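Local coordinates for chromosome partition protein Smc (Pyrococcus yayanosii, PDB 5XEI), which probably drives chromosome condensation and partitioning by coupling ATP binding and hydrolysis in its head domain, present here with part of its coiled coil, to DNA organisation, at residues I42-L47 against L142-D147; D164-I169 against M366-A371; K374-L379 against A427-A432. All coordinates share one frame; numbering follows the deposited sequence.

Contact 1: I42-L47 against L142-D147; sequences IGDAIL and LVLQGD
L144 meets the helix of residues 42-47 at G43 and D44, and these three buried residues make the close part of the contact. The L144 methyl CD1 lies 4.0 Å from the G43 CA, where no side chain intervenes, and the same methyl is 4.1 Å from the D44 OD1. One branch of the leucine thus rests on helix backbone and also borders a carboxylate. Its direction follows from the first torsion, which sets CG opposite the carbonyl carbon (chi1 -83°). The carboxylate is held from elsewhere: D44 OD2 forms salt bridges with R59 and K13, so the leucine meets the other oxygen of a group already fixed by two cations.

The base of L144 is held by its own turn. L144 to D147 is a type II turn, with D147 N bonded to L144 O and the G146 phi positive at 81°. In return L144 N donates to D147 OD2 at 2.9 Å, on the anti side of the carboxylate and 33° out of its plane.

Elsewhere the two segments stand further apart. The I46 CG2 and L142 CD2 methyls are 4.8 Å apart, and L47 CD1 is 4.9 Å from L142 CD1, with both leucines partly exposed. Q145 and G146 are exposed on the solvent side; from sequence and position Q145 is probably the Q-loop glutamine of the ABC-type head, and its NE2 makes a weak hydrogen bond to D449 OD1.

Helix 41-49, whose first residue, N41, is the last of the predicted ATP-binding residues, is packed through I42, A45 and I46 on strand 3-10, while strand 142-143 pairs in parallel with strand 445-449 at the border of the mixed sheet.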
ATOM      1  N   ILE A  42     -36.121  -7.185 -14.328  1.00 32.85           N
ATOM      2  CA  ILE A  42     -35.462  -8.075 -13.383  1.00 39.72           C
ATOM      3  C   ILE A  42     -33.953  -7.839 -13.396  1.00 40.36           C
ATOM      4  O   ILE A  42     -33.318  -7.709 -12.338  1.00 35.28           O
ATOM      5  CB  ILE A  42     -35.837  -9.531 -13.681  1.00 38.17           C
ATOM      6  CG1 ILE A  42     -37.275  -9.770 -13.210  1.00 39.05           C
ATOM      7  CG2 ILE A  42     -34.863 -10.492 -13.024  1.00 30.32           C
ATOM      8  CD1 ILE A  42     -38.001 -10.894 -14.012  1.00 42.44           C
ATOM      9  N   GLY A  43     -33.367  -7.735 -14.591  1.00 34.40           N
ATOM     10  CA  GLY A  43     -32.005  -7.234 -14.692  1.00 33.42           C
ATOM     11  C   GLY A  43     -31.790  -5.957 -13.905  1.00 35.73           C
ATOM     12  O   GLY A  43     -30.888  -5.875 -13.066  1.00 42.19           O
ATOM     13  N   ASP A  44     -32.656  -4.963 -14.118  1.00 33.56           N
ATOM     14  CA  ASP A  44     -32.535  -3.708 -13.381  1.00 38.27           C
ATOM     15  C   ASP A  44     -32.664  -3.915 -11.886  1.00 37.72           C
ATOM     16  O   ASP A  44     -32.055  -3.178 -11.098  1.00 33.37           O
ATOM     17  CB  ASP A  44     -33.592  -2.705 -13.841  1.00 43.71           C
ATOM     18  CG  ASP A  44     -33.408  -2.275 -15.288  1.00 58.51           C
ATOM     19  OD1 ASP A  44     -32.351  -2.580 -15.900  1.00 58.90           O
ATOM     20  OD2 ASP A  44     -34.325  -1.599 -15.811  1.00 65.02           O
ATOM     21  N   ALA A  45     -33.490  -4.875 -11.472  1.00 34.03           N
ATOM     22  CA  ALA A  45     -33.610  -5.149 -10.051  1.00 34.62           C
ATOM     23  C   ALA A  45     -32.268  -5.576  -9.483  1.00 38.76           C
ATOM     24  O   ALA A  45     -31.834  -5.080  -8.431  1.00 36.22           O
ATOM     25  CB  ALA A  45     -34.671  -6.226  -9.816  1.00 36.29           C
ATOM     26  N   ILE A  46     -31.581  -6.479 -10.185  1.00 38.18           N
ATOM     27  CA  ILE A  46     -30.330  -7.015  -9.668  1.00 40.56           C
ATOM     28  C   ILE A  46     -29.294  -5.903  -9.536  1.00 38.94           C
ATOM     29  O   ILE A  46     -28.570  -5.823  -8.532  1.00 34.04           O
ATOM     30  CB  ILE A  46     -29.850  -8.174 -10.564  1.00 36.10           C
ATOM     31  CG1 ILE A  46     -30.914  -9.274 -10.579  1.00 39.50           C
ATOM     32  CG2 ILE A  46     -28.540  -8.742 -10.074  1.00 29.48           C
ATOM     33  CD1 ILE A  46     -30.451 -10.580 -11.213  1.00 42.19           C
ATOM     34  N   LEU A  47     -29.226  -5.010 -10.529  1.00 33.35           N
ATOM     35  CA  LEU A  47     -28.308  -3.879 -10.431  1.00 34.66           C
ATOM     36  C   LEU A  47     -28.700  -2.952  -9.288  1.00 40.85           C
ATOM     37  O   LEU A  47     -27.841  -2.456  -8.550  1.00 40.75           O
ATOM     38  CB  LEU A  47     -28.279  -3.135 -11.763  1.00 41.43           C
ATOM     39  CG  LEU A  47     -27.587  -1.785 -11.959  1.00 51.34           C
ATOM     40  CD1 LEU A  47     -26.131  -1.830 -11.580  1.00 54.28           C
ATOM     41  CD2 LEU A  47     -27.704  -1.414 -13.422  1.00 59.45           C
ATOM     42  N   LEU A 142     -22.458  -8.524 -15.616  1.00 44.37           N
ATOM     43  CA  LEU A 142     -23.803  -7.954 -15.790  1.00 49.27           C
ATOM     44  C   LEU A 142     -23.870  -7.260 -17.146  1.00 46.51           C
ATOM     45  O   LEU A 142     -23.368  -6.141 -17.307  1.00 45.11           O
ATOM     46  CB  LEU A 142     -24.150  -6.963 -14.685  1.00 45.57           C
ATOM     47  CG  LEU A 142     -23.789  -7.330 -13.255  1.00 46.38           C
ATOM     48  CD1 LEU A 142     -24.012  -6.150 -12.335  1.00 49.22           C
ATOM     49  CD2 LEU A 142     -24.616  -8.502 -12.817  1.00 48.33           C
ATOM     50  N   VAL A 143     -24.523  -7.917 -18.107  1.00 48.63           N
ATOM     51  CA  VAL A 143     -24.679  -7.390 -19.457  1.00 48.25           C
ATOM     52  C   VAL A 143     -26.121  -6.957 -19.684  1.00 53.43           C
ATOM     53  O   VAL A 143     -26.962  -7.748 -20.125  1.00 55.54           O
ATOM     54  CB  VAL A 143     -24.252  -8.423 -20.508  1.00 41.31           C
ATOM     55  CG1 VAL A 143     -23.946  -7.734 -21.804  1.00 44.59           C
ATOM     56  CG2 VAL A 143     -23.066  -9.170 -20.029  1.00 36.66           C
ATOM     57  N   LEU A 144     -26.399  -5.691 -19.396  1.00 57.38           N
ATOM     58  CA  LEU A 144     -27.695  -5.058 -19.579  1.00 58.15           C
ATOM     59  C   LEU A 144     -27.749  -4.345 -20.931  1.00 60.52           C
ATOM     60  O   LEU A 144     -26.765  -4.272 -21.662  1.00 56.77           O
ATOM     61  CB  LEU A 144     -27.953  -4.072 -18.439  1.00 54.47           C
ATOM     62  CG  LEU A 144     -28.496  -4.658 -17.143  1.00 53.79           C
ATOM     63  CD1 LEU A 144     -29.810  -5.377 -17.406  1.00 59.95           C
ATOM     64  CD2 LEU A 144     -27.510  -5.602 -16.520  1.00 55.13           C
ATOM     65  N   GLN A 145     -28.918  -3.801 -21.259  1.00 67.09           N
ATOM     66  CA  GLN A 145     -29.070  -3.147 -22.557  1.00 72.93           C
ATOM     67  C   GLN A 145     -28.091  -1.975 -22.680  1.00 67.29           C
ATOM     68  O   GLN A 145     -27.907  -1.196 -21.740  1.00 69.51           O
ATOM     69  CB  GLN A 145     -30.531  -2.700 -22.762  1.00 76.15           C
ATOM     70  CG  GLN A 145     -31.571  -3.650 -22.088  1.00 80.42           C
ATOM     71  CD  GLN A 145     -33.055  -3.447 -22.508  1.00 77.91           C
ATOM     72  OE1 GLN A 145     -33.422  -2.448 -23.127  1.00 79.62           O
ATOM     73  NE2 GLN A 145     -33.893  -4.436 -22.191  1.00 66.02           N
ATOM     74  N   GLY A 146     -27.423  -1.883 -23.831  1.00 66.47           N
ATOM     75  CA  GLY A 146     -26.411  -0.870 -24.060  1.00 72.57           C
ATOM     76  C   GLY A 146     -25.032  -1.159 -23.488  1.00 77.20           C
ATOM     77  O   GLY A 146     -24.088  -0.409 -23.779  1.00 77.62           O
ATOM     78  N   ASP A 147     -24.871  -2.210 -22.679  1.00 75.96           N
ATOM     79  CA  ASP A 147     -23.543  -2.514 -22.148  1.00 71.89           C
ATOM     80  C   ASP A 147     -22.580  -2.930 -23.260  1.00 76.10           C
ATOM     81  O   ASP A 147     -21.403  -2.547 -23.233  1.00 77.05           O
ATOM     82  CB  ASP A 147     -23.626  -3.602 -21.075  1.00 62.36           C
ATOM     83  CG  ASP A 147     -23.791  -3.032 -19.675  1.00 69.25           C
ATOM     84  OD1 ASP A 147     -22.806  -2.453 -19.153  1.00 76.46           O
ATOM     85  OD2 ASP A 147     -24.887  -3.185 -19.079  1.00 69.17           O
TER

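Contact 2: D164-I169 against M366-A371; sequences DEISGI and MRTLEA
S167 and T368 meet through the carbon side of one and the branched end of the other. The S167 CB lies 3.1 Å from the T368 OG1 and 3.4 Å from the T368 CB, so the serine methylene faces the fork of the threonine. The methyl branch closes the same patch, with T368 CG2 3.7 Å from S167 CB and 4.3 Å from I166 CG2. The backbones are near as well, S167 CA and T368 CA being 5.4 Å apart.

The next shell explains why no polar bond joins these two hydroxyl residues. T368 turns OG1 back along its own helix, where it is hydrogen-bonded to V364 O, and this leaves CG2 opposite the backbone N. S167 keeps its hydroxyl beside its own backbone (chi1 55°), where OG is hydrogen-bonded within its own helix, the carbonyls I163 O and D164 O both lying near it. The two hydroxyl oxygens, S167 OG and T368 OG1, remain 4.5 Å apart. With an alanine here, both OG1 and CG2 would go, which would probably open a gap beside S167 and I166 and leave V364 O without its hydroxyl partner.

Further out, G168 ends helix 156-167 in a Schellman motif: its positive phi (79°) accompanies bonds from G168 N to D164 O, at 3.0 Å, and, weakly, to E165 O. F440 of helix 424-440 packs on both I166 and T368, and F365 packs on S167.

The contact therefore joins the end of the helix preceding the outgoing arm, 170-246, to the returning helix 321-383 where it enters the head. Each buried hydroxyl finds its acceptor in its own helix; across the interface the serine methylene lies against both threonine branches, hydroxyl oxygen and methyl, and packing through carbon carries the contact.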
ATOM      1  N   ASP A 164      -6.396  -6.816 -14.385  1.00 41.17           N
ATOM      2  CA  ASP A 164      -5.716  -6.728 -13.085  1.00 43.51           C
ATOM      3  C   ASP A 164      -6.507  -7.430 -11.997  1.00 44.12           C
ATOM      4  O   ASP A 164      -5.985  -8.297 -11.281  1.00 45.74           O
ATOM      5  CB  ASP A 164      -5.476  -5.276 -12.646  1.00 48.77           C
ATOM      6  CG  ASP A 164      -4.646  -4.470 -13.640  1.00 57.55           C
ATOM      7  OD1 ASP A 164      -3.844  -5.074 -14.384  1.00 65.71           O
ATOM      8  OD2 ASP A 164      -4.761  -3.219 -13.650  1.00 59.03           O
ATOM      9  N   GLU A 165      -7.768  -7.028 -11.836  1.00 43.32           N
ATOM     10  CA  GLU A 165      -8.675  -7.717 -10.926  1.00 42.95           C
ATOM     11  C   GLU A 165      -8.625  -9.236 -11.107  1.00 44.80           C
ATOM     12  O   GLU A 165      -8.361  -9.980 -10.153  1.00 42.19           O
ATOM     13  CB  GLU A 165     -10.084  -7.177 -11.142  1.00 46.92           C
ATOM     14  CG  GLU A 165     -10.230  -5.712 -10.718  1.00 60.50           C
ATOM     15  CD  GLU A 165     -11.673  -5.237 -10.708  1.00 68.14           C
ATOM     16  OE1 GLU A 165     -11.921  -4.056 -11.046  1.00 71.40           O
ATOM     17  OE2 GLU A 165     -12.553  -6.061 -10.375  1.00 72.22           O
ATOM     18  N   ILE A 166      -8.847  -9.718 -12.331  1.00 39.88           N
ATOM     19  CA  ILE A 166      -8.962 -11.158 -12.538  1.00 44.71           C
ATOM     20  C   ILE A 166      -7.664 -11.861 -12.149  1.00 43.75           C
ATOM     21  O   ILE A 166      -7.671 -12.923 -11.513  1.00 40.11           O
ATOM     22  CB  ILE A 166      -9.355 -11.467 -13.996  1.00 46.12           C
ATOM     23  CG1 ILE A 166     -10.681 -10.798 -14.379  1.00 45.24           C
ATOM     24  CG2 ILE A 166      -9.428 -12.956 -14.205  1.00 44.64           C
ATOM     25  CD1 ILE A 166     -11.738 -10.861 -13.311  1.00 50.90           C
ATOM     26  N   SER A 167      -6.530 -11.282 -12.541  1.00 40.15           N
ATOM     27  CA  SER A 167      -5.252 -11.914 -12.263  1.00 44.02           C
ATOM     28  C   SER A 167      -4.945 -11.931 -10.778  1.00 46.51           C
ATOM     29  O   SER A 167      -4.188 -12.797 -10.326  1.00 48.05           O
ATOM     30  CB  SER A 167      -4.130 -11.214 -13.034  1.00 43.22           C
ATOM     31  OG  SER A 167      -4.099  -9.830 -12.761  1.00 50.49           O
ATOM     32  N   GLY A 168      -5.533 -11.017 -10.012  1.00 48.69           N
ATOM     33  CA  GLY A 168      -5.354 -11.027  -8.575  1.00 50.16           C
ATOM     34  C   GLY A 168      -4.047 -10.444  -8.095  1.00 56.20           C
ATOM     35  O   GLY A 168      -3.559 -10.835  -7.030  1.00 60.17           O
ATOM     36  N   ILE A 169      -3.468  -9.501  -8.842  1.00 54.83           N
ATOM     37  CA  ILE A 169      -2.215  -8.868  -8.440  1.00 54.55           C
ATOM     38  C   ILE A 169      -2.334  -7.995  -7.196  1.00 53.24           C
ATOM     39  O   ILE A 169      -1.315  -7.494  -6.706  1.00 56.48           O
ATOM     40  CB  ILE A 169      -1.661  -8.004  -9.588  1.00 51.49           C
ATOM     41  CG1 ILE A 169      -2.717  -6.977 -10.019  1.00 48.62           C
ATOM     42  CG2 ILE A 169      -1.182  -8.883 -10.734  1.00 48.02           C
ATOM     43  CD1 ILE A 169      -2.229  -5.962 -11.032  1.00 44.40           C
ATOM     44  N   MET A 366       0.855 -11.502 -16.703  1.00 36.58           N
ATOM     45  CA  MET A 366       1.027 -12.042 -18.044  1.00 37.63           C
ATOM     46  C   MET A 366       0.481 -13.456 -18.142  1.00 39.66           C
ATOM     47  O   MET A 366      -0.158 -13.808 -19.138  1.00 46.42           O
ATOM     48  CB  MET A 366       2.498 -12.015 -18.439  1.00 44.14           C
ATOM     49  CG  MET A 366       3.115 -10.647 -18.386  1.00 50.39           C
ATOM     50  SD  MET A 366       2.406  -9.563 -19.636  1.00 56.23           S
ATOM     51  CE  MET A 366       2.674 -10.566 -21.089  1.00 50.71           C
ATOM     52  N   ARG A 367       0.738 -14.287 -17.128  1.00 36.92           N
ATOM     53  CA  ARG A 367       0.183 -15.634 -17.114  1.00 34.07           C
ATOM     54  C   ARG A 367      -1.321 -15.584 -17.241  1.00 35.61           C
ATOM     55  O   ARG A 367      -1.924 -16.365 -17.984  1.00 36.74           O
ATOM     56  CB  ARG A 367       0.565 -16.360 -15.830  1.00 40.25           C
ATOM     57  CG  ARG A 367       0.133 -17.818 -15.822  1.00 36.94           C
ATOM     58  CD  ARG A 367      -1.169 -18.079 -15.076  1.00 33.21           C
ATOM     59  NE  ARG A 367      -1.668 -19.400 -15.427  1.00 40.63           N
ATOM     60  CZ  ARG A 367      -2.225 -20.270 -14.584  1.00 37.79           C
ATOM     61  NH1 ARG A 367      -2.366 -19.978 -13.309  1.00 36.10           N
ATOM     62  NH2 ARG A 367      -2.622 -21.462 -15.020  1.00 40.83           N
ATOM     63  N   THR A 368      -1.952 -14.678 -16.497  1.00 38.84           N
ATOM     64  CA  THR A 368      -3.385 -14.490 -16.644  1.00 39.58           C
ATOM     65  C   THR A 368      -3.700 -13.945 -18.021  1.00 35.19           C
ATOM     66  O   THR A 368      -4.562 -14.477 -18.728  1.00 37.42           O
ATOM     67  CB  THR A 368      -3.905 -13.542 -15.569  1.00 41.92           C
ATOM     68  OG1 THR A 368      -3.530 -14.027 -14.272  1.00 44.64           O
ATOM     69  CG2 THR A 368      -5.420 -13.424 -15.654  1.00 41.34           C
ATOM     70  N   LEU A 369      -2.976 -12.902 -18.432  1.00 30.35           N
ATOM     71  CA  LEU A 369      -3.289 -12.238 -19.687  1.00 31.95           C
ATOM     72  C   LEU A 369      -3.170 -13.191 -20.866  1.00 39.53           C
ATOM     73  O   LEU A 369      -3.955 -13.115 -21.816  1.00 36.55           O
ATOM     74  CB  LEU A 369      -2.369 -11.038 -19.857  1.00 33.89           C
ATOM     75  CG  LEU A 369      -2.574 -10.056 -21.006  1.00 36.84           C
ATOM     76  CD1 LEU A 369      -1.603 -10.324 -22.103  1.00 43.08           C
ATOM     77  CD2 LEU A 369      -4.007 -10.100 -21.533  1.00 30.24           C
ATOM     78  N   GLU A 370      -2.222 -14.117 -20.811  1.00 44.77           N
ATOM     79  CA  GLU A 370      -2.040 -15.022 -21.931  1.00 44.05           C
ATOM     80  C   GLU A 370      -3.058 -16.151 -21.910  1.00 39.13           C
ATOM     81  O   GLU A 370      -3.568 -16.541 -22.970  1.00 40.34           O
ATOM     82  CB  GLU A 370      -0.605 -15.548 -21.935  1.00 49.84           C
ATOM     83  CG  GLU A 370       0.380 -14.506 -22.496  1.00 60.97           C
ATOM     84  CD  GLU A 370       1.764 -14.498 -21.825  1.00 78.25           C
ATOM     85  OE1 GLU A 370       2.340 -13.395 -21.713  1.00 80.97           O
ATOM     86  OE2 GLU A 370       2.291 -15.567 -21.429  1.00 80.44           O
ATOM     87  N   ALA A 371      -3.380 -16.678 -20.725  1.00 36.53           N
ATOM     88  CA  ALA A 371      -4.434 -17.683 -20.643  1.00 40.03           C
ATOM     89  C   ALA A 371      -5.721 -17.145 -21.258  1.00 44.93           C
ATOM     90  O   ALA A 371      -6.330 -17.772 -22.140  1.00 39.03           O
ATOM     91  CB  ALA A 371      -4.663 -18.102 -19.185  1.00 33.39           C
TER

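Contact 3: K374-L379 against A427-A432; sequences KNFSEL and ALTALA
Helices 374-379 and 427-432 run roughly antiparallel but well inclined, their N-to-C directions 141° apart and the segment axes approaching to 9.5 Å, with the backbones closest at L379 and A432, whose CA atoms lie 5.4 Å apart. A small residue, alanine, at the closest point is consistent with this approach.

F376 carries the largest side chain of the contact. Its CG is anti to the backbone N (chi1 179°), which extends the ring from its helix to the flank of the other. There CE1 comes 3.3 Å from A432 CB, the methyl approaching the ring obliquely. The ring edge instead points at backbone: F376 CE1 is 3.9 Å from T429 O, which lies near the ring plane, and F376 CD1 is 3.6 Å from A432 C, also in plane. The threonine methyl adds a looser touch, T429 CG2 to F376 CZ at 4.5 Å.

L379 meets the same alanine from the next turn of its helix, with L379 CB 4.5 Å from A432 CB, and its CD1 reaches to 4.3 Å from A432 O. A432 is thus shared by two side chains. F380 also packs on T429 and A432, and A436 and I406 on F376.

Helix 424-440 begins within what is, from its sequence, probably the ABC signature motif, so this packing joins that helix to the base of the returning arm, helix 321-383. The contact is mainly hydrophobic, supplemented by an aromatic edge whose slightly positive hydrogens are likely to sit favourably beside the T429 carbonyl oxygen.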
ATOM      1  N   LYS A 374      -5.553 -16.936 -25.093  1.00 40.35           N
ATOM      2  CA  LYS A 374      -5.763 -18.230 -25.734  1.00 41.21           C
ATOM      3  C   LYS A 374      -7.249 -18.570 -25.762  1.00 44.58           C
ATOM      4  O   LYS A 374      -7.827 -18.832 -26.831  1.00 41.74           O
ATOM      5  CB  LYS A 374      -4.960 -19.309 -25.004  1.00 41.58           C
ATOM      6  CG  LYS A 374      -5.174 -20.759 -25.450  1.00 47.98           C
ATOM      7  CD  LYS A 374      -4.327 -21.668 -24.536  1.00 58.42           C
ATOM      8  CE  LYS A 374      -4.828 -23.110 -24.444  1.00 62.39           C
ATOM      9  NZ  LYS A 374      -4.214 -23.810 -23.249  1.00 57.27           N
ATOM     10  N   ASN A 375      -7.887 -18.526 -24.585  1.00 37.87           N
ATOM     11  CA  ASN A 375      -9.320 -18.765 -24.487  1.00 37.88           C
ATOM     12  C   ASN A 375     -10.089 -17.904 -25.465  1.00 40.91           C
ATOM     13  O   ASN A 375     -10.940 -18.398 -26.209  1.00 43.00           O
ATOM     14  CB  ASN A 375      -9.792 -18.490 -23.071  1.00 42.51           C
ATOM     15  CG  ASN A 375      -9.196 -19.447 -22.065  1.00 49.31           C
ATOM     16  OD1 ASN A 375      -8.575 -20.464 -22.426  1.00 50.21           O
ATOM     17  ND2 ASN A 375      -9.401 -19.141 -20.783  1.00 47.21           N
ATOM     18  N   PHE A 376      -9.789 -16.607 -25.485  1.00 39.69           N
ATOM     19  CA  PHE A 376     -10.519 -15.679 -26.334  1.00 35.60           C
ATOM     20  C   PHE A 376     -10.486 -16.116 -27.787  1.00 44.05           C
ATOM     21  O   PHE A 376     -11.516 -16.131 -28.477  1.00 39.45           O
ATOM     22  CB  PHE A 376      -9.915 -14.307 -26.192  1.00 32.98           C
ATOM     23  CG  PHE A 376     -10.562 -13.293 -27.034  1.00 40.86           C
ATOM     24  CD1 PHE A 376     -11.942 -13.127 -26.996  1.00 41.11           C
ATOM     25  CD2 PHE A 376      -9.797 -12.471 -27.849  1.00 40.82           C
ATOM     26  CE1 PHE A 376     -12.554 -12.171 -27.776  1.00 45.20           C
ATOM     27  CE2 PHE A 376     -10.400 -11.498 -28.636  1.00 47.20           C
ATOM     28  CZ  PHE A 376     -11.785 -11.345 -28.598  1.00 48.50           C
ATOM     29  N   SER A 377      -9.300 -16.487 -28.264  1.00 45.16           N
ATOM     30  CA  SER A 377      -9.140 -16.961 -29.631  1.00 45.45           C
ATOM     31  C   SER A 377     -10.068 -18.123 -29.937  1.00 44.97           C
ATOM     32  O   SER A 377     -10.887 -18.058 -30.861  1.00 46.82           O
ATOM     33  CB  SER A 377      -7.696 -17.364 -29.837  1.00 42.65           C
ATOM     34  OG  SER A 377      -6.942 -16.179 -29.864  1.00 59.00           O
ATOM     35  N   GLU A 378      -9.950 -19.201 -29.158  1.00 45.13           N
ATOM     36  CA  GLU A 378     -10.765 -20.388 -29.382  1.00 44.75           C
ATOM     37  C   GLU A 378     -12.248 -20.040 -29.422  1.00 46.52           C
ATOM     38  O   GLU A 378     -12.924 -20.248 -30.436  1.00 54.49           O
ATOM     39  CB  GLU A 378     -10.481 -21.430 -28.301  1.00 43.99           C
ATOM     40  CG  GLU A 378      -9.118 -22.046 -28.427  1.00 49.21           C
ATOM     41  CD  GLU A 378      -8.482 -22.351 -27.085  1.00 62.31           C
ATOM     42  OE1 GLU A 378      -7.350 -22.892 -27.081  1.00 70.95           O
ATOM     43  OE2 GLU A 378      -9.093 -22.041 -26.036  1.00 59.83           O
ATOM     44  N   LEU A 379     -12.761 -19.483 -28.332  1.00 42.13           N
ATOM     45  CA  LEU A 379     -14.187 -19.200 -28.259  1.00 46.16           C
ATOM     46  C   LEU A 379     -14.664 -18.316 -29.411  1.00 51.33           C
ATOM     47  O   LEU A 379     -15.770 -18.527 -29.925  1.00 56.58           O
ATOM     48  CB  LEU A 379     -14.528 -18.581 -26.898  1.00 46.17           C
ATOM     49  CG  LEU A 379     -14.017 -19.419 -25.710  1.00 54.88           C
ATOM     50  CD1 LEU A 379     -14.371 -18.818 -24.361  1.00 51.68           C
ATOM     51  CD2 LEU A 379     -14.491 -20.875 -25.791  1.00 60.82           C
ATOM     52  N   ALA A 427     -21.339  -8.130 -30.987  1.00 49.91           N
ATOM     53  CA  ALA A 427     -21.884  -8.883 -29.862  1.00 53.47           C
ATOM     54  C   ALA A 427     -21.139 -10.197 -29.666  1.00 54.69           C
ATOM     55  O   ALA A 427     -20.772 -10.548 -28.540  1.00 52.18           O
ATOM     56  CB  ALA A 427     -23.384  -9.140 -30.057  1.00 50.03           C
ATOM     57  N   LEU A 428     -20.916 -10.938 -30.758  1.00 57.73           N
ATOM     58  CA  LEU A 428     -20.181 -12.197 -30.667  1.00 53.21           C
ATOM     59  C   LEU A 428     -18.778 -11.993 -30.119  1.00 52.92           C
ATOM     60  O   LEU A 428     -18.254 -12.851 -29.402  1.00 49.25           O
ATOM     61  CB  LEU A 428     -20.108 -12.863 -32.038  1.00 55.35           C
ATOM     62  CG  LEU A 428     -21.421 -13.469 -32.522  1.00 55.77           C
ATOM     63  CD1 LEU A 428     -21.205 -14.164 -33.829  1.00 47.93           C
ATOM     64  CD2 LEU A 428     -21.982 -14.426 -31.483  1.00 58.83           C
ATOM     65  N   THR A 429     -18.158 -10.866 -30.451  1.00 52.40           N
ATOM     66  CA  THR A 429     -16.852 -10.553 -29.904  1.00 49.08           C
ATOM     67  C   THR A 429     -16.937 -10.290 -28.411  1.00 48.27           C
ATOM     68  O   THR A 429     -16.185 -10.877 -27.625  1.00 48.52           O
ATOM     69  CB  THR A 429     -16.271  -9.357 -30.644  1.00 49.04           C
ATOM     70  OG1 THR A 429     -15.758  -9.812 -31.896  1.00 48.48           O
ATOM     71  CG2 THR A 429     -15.159  -8.693 -29.845  1.00 46.72           C
ATOM     72  N   ALA A 430     -17.852  -9.411 -27.999  1.00 50.06           N
ATOM     73  CA  ALA A 430     -17.992  -9.113 -26.581  1.00 42.02           C
ATOM     74  C   ALA A 430     -18.197 -10.393 -25.802  1.00 44.16           C
ATOM     75  O   ALA A 430     -17.684 -10.541 -24.689  1.00 46.60           O
ATOM     76  CB  ALA A 430     -19.153  -8.146 -26.342  1.00 36.23           C
ATOM     77  N   LEU A 431     -18.878 -11.365 -26.406  1.00 43.70           N
ATOM     78  CA  LEU A 431     -19.188 -12.589 -25.680  1.00 47.90           C
ATOM     79  C   LEU A 431     -18.012 -13.549 -25.644  1.00 49.74           C
ATOM     80  O   LEU A 431     -17.859 -14.297 -24.663  1.00 45.04           O
ATOM     81  CB  LEU A 431     -20.412 -13.274 -26.287  1.00 49.69           C
ATOM     82  CG  LEU A 431     -21.735 -12.618 -25.874  1.00 47.88           C
ATOM     83  CD1 LEU A 431     -22.649 -12.584 -27.026  1.00 48.32           C
ATOM     84  CD2 LEU A 431     -22.396 -13.338 -24.716  1.00 53.10           C
ATOM     85  N   ALA A 432     -17.168 -13.542 -26.686  1.00 48.34           N
ATOM     86  CA  ALA A 432     -15.929 -14.310 -26.607  1.00 48.05           C
ATOM     87  C   ALA A 432     -15.073 -13.799 -25.461  1.00 42.98           C
ATOM     88  O   ALA A 432     -14.630 -14.574 -24.605  1.00 42.60           O
ATOM     89  CB  ALA A 432     -15.161 -14.254 -27.927  1.00 45.57           C
TER

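Contacts 2 and 3 lie on one helix, 321-383, with centres about 17 Å apart; their segments adjoin in sequence but do not otherwise touch. Helix 424-440 ties them together as well, pairing directly with 374-379 in contact 3 and packing F440 on I166 and T368 in contact 2. Contact 1 is set apart: its centre is about 21 Å from that of contact 3 and 26 Å from that of contact 2, with nearest atoms about 6 and 11 Å away. It is the one beside the predicted ATP site, D44 lying about 4 Å from N41 by side chains, whereas the other two lie away from that site, on helix 321-383 where it leads from the coiled coil into the head.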